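Local atomic coordinates of alpha-catenin-like protein hmp-1 (Caenorhabditis elegans, PDB entry 5H5M), a protein that links the cadherin–beta-catenin complex of adherens junctions to actin filaments and is required for cell migration and shape change during embryonic body enclosure and elongation. Residues E274-R286 against V322-Q336. Sequence-based numbering, arbitrary orientation.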
# COMPACT_ATOMS: atom_id res chain seq x y z
N GLU A 274 5.59 14.94 -11.10
CA GLU A 274 5.23 14.43 -12.42
C GLU A 274 6.40 14.49 -13.41
O GLU A 274 6.35 15.22 -14.39
CB GLU A 274 4.05 15.23 -12.99
CG GLU A 274 2.84 15.28 -12.07
CD GLU A 274 1.89 16.39 -12.45
OE1 GLU A 274 2.33 17.35 -13.12
OE2 GLU A 274 0.70 16.30 -12.10
N THR A 275 7.44 13.71 -13.14
CA THR A 275 8.56 13.63 -14.07
C THR A 275 8.75 12.19 -14.53
O THR A 275 8.33 11.26 -13.85
CB THR A 275 9.88 14.14 -13.44
OG1 THR A 275 10.18 13.37 -12.26
CG2 THR A 275 9.76 15.61 -13.07
N VAL A 276 9.35 12.03 -15.70
CA VAL A 276 9.69 10.71 -16.21
C VAL A 276 10.59 9.97 -15.22
O VAL A 276 10.40 8.78 -14.96
CB VAL A 276 10.38 10.80 -17.58
CG1 VAL A 276 10.89 9.44 -18.01
CG2 VAL A 276 9.42 11.38 -18.61
N ASP A 277 11.56 10.69 -14.66
CA ASP A 277 12.51 10.11 -13.71
C ASP A 277 11.81 9.45 -12.52
O ASP A 277 12.03 8.27 -12.25
CB ASP A 277 13.48 11.18 -13.19
CG ASP A 277 14.74 11.26 -14.03
OD1 ASP A 277 15.15 10.23 -14.59
OD2 ASP A 277 15.33 12.37 -14.11
N CYS A 278 10.97 10.21 -11.83
CA CYS A 278 10.30 9.72 -10.63
C CYS A 278 9.21 8.70 -10.91
O CYS A 278 9.04 7.74 -10.16
CB CYS A 278 9.72 10.89 -9.83
SG CYS A 278 10.97 11.99 -9.14
N ALA A 279 8.46 8.91 -11.99
CA ALA A 279 7.42 7.96 -12.39
C ALA A 279 8.05 6.60 -12.67
O ALA A 279 7.55 5.57 -12.22
CB ALA A 279 6.66 8.46 -13.60
N ALA A 280 9.15 6.61 -13.42
CA ALA A 280 9.90 5.38 -13.71
C ALA A 280 10.43 4.77 -12.41
O ALA A 280 10.44 3.55 -12.25
CB ALA A 280 11.03 5.66 -14.68
N GLY A 281 10.87 5.63 -11.50
CA GLY A 281 11.34 5.20 -10.20
C GLY A 281 10.27 4.50 -9.38
O GLY A 281 10.56 3.52 -8.68
N SER A 282 9.04 4.99 -9.45
CA SER A 282 7.92 4.39 -8.71
C SER A 282 7.52 3.06 -9.33
O SER A 282 7.31 2.08 -8.63
CB SER A 282 6.72 5.34 -8.67
OG SER A 282 7.01 6.52 -7.94
N ILE A 283 7.40 3.05 -10.66
CA ILE A 283 7.02 1.85 -11.39
C ILE A 283 8.02 0.72 -11.13
O ILE A 283 7.63 -0.42 -10.87
CB ILE A 283 6.92 2.13 -12.89
CG1 ILE A 283 5.74 3.06 -13.16
CG2 ILE A 283 6.77 0.84 -13.68
CD1 ILE A 283 5.52 3.39 -14.62
N ARG A 284 9.31 1.04 -11.19
CA ARG A 284 10.35 0.05 -10.94
C ARG A 284 10.23 -0.52 -9.53
O ARG A 284 10.25 -1.74 -9.34
CB ARG A 284 11.74 0.66 -11.14
CG ARG A 284 12.87 -0.31 -10.85
CD ARG A 284 14.24 0.32 -11.06
NE ARG A 284 15.30 -0.62 -10.73
CZ ARG A 284 15.90 -1.42 -11.61
NH1 ARG A 284 15.55 -1.38 -12.89
NH2 ARG A 284 16.86 -2.25 -11.22
N GLY A 285 10.09 0.36 -8.54
CA GLY A 285 9.98 -0.04 -7.16
C GLY A 285 8.78 -0.93 -6.89
O GLY A 285 8.90 -1.96 -6.23
N ARG A 286 7.62 -0.53 -7.41
CA ARG A 286 6.39 -1.29 -7.23
C ARG A 286 6.48 -2.66 -7.91
O ARG A 286 6.05 -3.67 -7.36
CB ARG A 286 5.19 -0.52 -7.78
CG ARG A 286 4.88 0.79 -7.08
CD ARG A 286 3.52 1.32 -7.52
NE ARG A 286 3.47 2.78 -7.55
CZ ARG A 286 3.14 3.54 -6.51
NH1 ARG A 286 2.85 2.99 -5.34
NH2 ARG A 286 3.11 4.86 -6.65
N VAL A 322 11.73 -5.23 -16.23
CA VAL A 322 12.17 -4.11 -15.40
C VAL A 322 13.40 -3.41 -15.98
O VAL A 322 13.45 -2.18 -16.05
CB VAL A 322 12.46 -4.58 -13.96
CG1 VAL A 322 13.26 -3.55 -13.20
CG2 VAL A 322 11.15 -4.87 -13.22
N ASP A 323 14.38 -4.19 -16.42
CA ASP A 323 15.59 -3.63 -17.03
C ASP A 323 15.30 -2.94 -18.36
O ASP A 323 15.77 -1.83 -18.60
CB ASP A 323 16.64 -4.72 -17.23
CG ASP A 323 17.26 -5.18 -15.93
OD1 ASP A 323 17.29 -4.37 -14.97
OD2 ASP A 323 17.73 -6.34 -15.86
N GLN A 324 14.52 -3.60 -19.21
CA GLN A 324 14.15 -3.04 -20.50
C GLN A 324 13.37 -1.74 -20.34
O GLN A 324 13.53 -0.80 -21.12
CB GLN A 324 13.33 -4.05 -21.31
CG GLN A 324 14.08 -5.31 -21.69
CD GLN A 324 13.17 -6.38 -22.27
OE1 GLN A 324 11.97 -6.16 -22.46
NE2 GLN A 324 13.74 -7.54 -22.57
N PHE A 325 12.51 -1.70 -19.33
CA PHE A 325 11.74 -0.50 -19.03
C PHE A 325 12.63 0.64 -18.54
O PHE A 325 12.54 1.77 -19.03
CB PHE A 325 10.66 -0.79 -17.99
CG PHE A 325 10.07 0.44 -17.37
CD1 PHE A 325 9.19 1.25 -18.08
CD2 PHE A 325 10.39 0.80 -16.07
CE1 PHE A 325 8.65 2.39 -17.51
CE2 PHE A 325 9.85 1.94 -15.49
CZ PHE A 325 8.98 2.73 -16.22
N ALA A 326 13.50 0.33 -17.58
CA ALA A 326 14.39 1.32 -16.99
C ALA A 326 15.32 1.92 -18.04
O ALA A 326 15.64 3.10 -17.99
CB ALA A 326 15.20 0.69 -15.86
N GLU A 327 15.74 1.09 -18.99
CA GLU A 327 16.64 1.53 -20.04
C GLU A 327 15.98 2.54 -20.96
O GLU A 327 16.54 3.61 -21.24
CB GLU A 327 17.14 0.32 -20.84
CG GLU A 327 18.18 0.66 -21.89
CD GLU A 327 18.70 -0.57 -22.62
OE1 GLU A 327 18.41 -0.72 -23.82
OE2 GLU A 327 19.39 -1.39 -21.98
N ARG A 328 14.77 2.22 -21.42
CA ARG A 328 14.03 3.09 -22.32
C ARG A 328 13.55 4.36 -21.63
O ARG A 328 13.58 5.45 -22.21
CB ARG A 328 12.85 2.34 -22.93
CG ARG A 328 13.24 1.17 -23.81
CD ARG A 328 12.04 0.32 -24.17
NE ARG A 328 11.12 1.01 -25.07
CZ ARG A 328 10.00 0.47 -25.54
NH1 ARG A 328 9.66 -0.76 -25.20
NH2 ARG A 328 9.22 1.17 -26.36
N ALA A 329 13.11 4.22 -20.38
CA ALA A 329 12.65 5.36 -19.60
C ALA A 329 13.79 6.33 -19.30
O ALA A 329 13.60 7.55 -19.29
CB ALA A 329 12.01 4.89 -18.30
N SER A 330 14.98 5.78 -19.07
CA SER A 330 16.16 6.60 -18.80
C SER A 330 16.61 7.34 -20.04
O SER A 330 17.01 8.51 -19.97
CB SER A 330 17.30 5.73 -18.26
OG SER A 330 18.47 6.51 -18.05
N ALA A 331 16.57 6.67 -21.19
CA ALA A 331 16.93 7.28 -22.46
C ALA A 331 15.96 8.41 -22.80
O ALA A 331 16.35 9.42 -23.38
CB ALA A 331 16.97 6.24 -23.57
N LEU A 332 14.69 8.21 -22.44
CA LEU A 332 13.67 9.23 -22.63
C LEU A 332 13.94 10.41 -21.71
O LEU A 332 13.82 11.57 -22.12
CB LEU A 332 12.28 8.64 -22.38
CG LEU A 332 11.08 9.58 -22.19
CD1 LEU A 332 10.93 10.55 -23.34
CD2 LEU A 332 9.79 8.77 -22.02
N ALA A 333 14.31 10.12 -20.47
CA ALA A 333 14.64 11.15 -19.50
C ALA A 333 15.83 11.99 -19.97
O ALA A 333 15.83 13.22 -19.82
CB ALA A 333 14.93 10.52 -18.14
N ASN A 334 16.84 11.33 -20.53
CA ASN A 334 18.02 12.03 -21.03
C ASN A 334 17.70 12.90 -22.24
O ASN A 334 18.28 13.97 -22.41
CB ASN A 334 19.13 11.04 -21.38
CG ASN A 334 19.70 10.36 -20.15
OD1 ASN A 334 19.71 10.92 -19.06
ND2 ASN A 334 20.20 9.13 -20.33
N ARG A 335 16.78 12.44 -23.08
CA ARG A 335 16.38 13.22 -24.25
C ARG A 335 15.61 14.48 -23.84
O ARG A 335 15.67 15.49 -24.53
CB ARG A 335 15.54 12.38 -25.22
CG ARG A 335 16.33 11.31 -25.96
CD ARG A 335 15.48 10.63 -27.04
NE ARG A 335 14.27 10.01 -26.50
CZ ARG A 335 14.11 8.70 -26.34
NH1 ARG A 335 15.08 7.86 -26.68
NH2 ARG A 335 12.98 8.21 -25.85
N GLN A 336 14.91 14.41 -22.71
CA GLN A 336 14.07 15.51 -22.27
C GLN A 336 14.86 16.61 -21.56
O GLN A 336 14.46 17.78 -21.60
CB GLN A 336 12.97 14.99 -21.34
CG GLN A 336 11.89 16.02 -21.04
CD GLN A 336 10.82 15.50 -20.10
OE1 GLN A 336 11.02 14.52 -19.39
NE2 GLN A 336 9.66 16.15 -20.11
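The CG1 methyl of Val322 sits against one face of the Arg284 guanidinium, 3.2 Å from Arg284 NH1. The extended arginine chain, with CG anti to the backbone N (chi1 178°), carries the guanidinium across to the valine, and the two side chains cross at about a right angle. Asp323, at the edge of the same guanidinium, holds OD1 4.0 Å from Arg284 NH1: opposite charges that attract, yet too far apart for a salt bridge. With an alanine in place of Arg284, the CG1 methyl of Val322 would probably lose the flat group lying over it, and Asp323 a nearby positive charge.

Phe325 turns its ring edge to Ala280, whose carbonyl oxygen lies in the ring plane near CE2. An aromatic suits the place because it reaches two residues at once: Phe325 CZ meets Ala280 CB, and Phe325 CE2 lies 3.7 Å from Ile283 CG2. Small residues suit the next turns: Ala326 CB fits beside the arginine tip, and Ala329 CB meets Ala280 CB at 3.8 Å, two methyl-sized side chains that allow the CA atoms of Ala280 and Ala329 to come within 6.5 Å. Leu332, Ala333 and Gln336 join Ala329 in forming the hole that receives Val276 as a knob, and a beta-branched valine offers it two methyls. Val276 CG1 comes 3.5 Å from Ala329 O, while Val276 CG2 meets Gln336 OE1; the exposed Asp277 brings OD1 to Ala333 CB.

The axes of helical segments 276-286 and 322-336 run nearly antiparallel (168°) and approach to 9.5 Å. Helix 345-374 packs against Phe325 and Leu332, helix 237-260 against Val276; Ile283 touches both helices, so the pair packs with 237-260 and 345-374 in a four-helix bundle of the vinculin/alpha-catenin M domain.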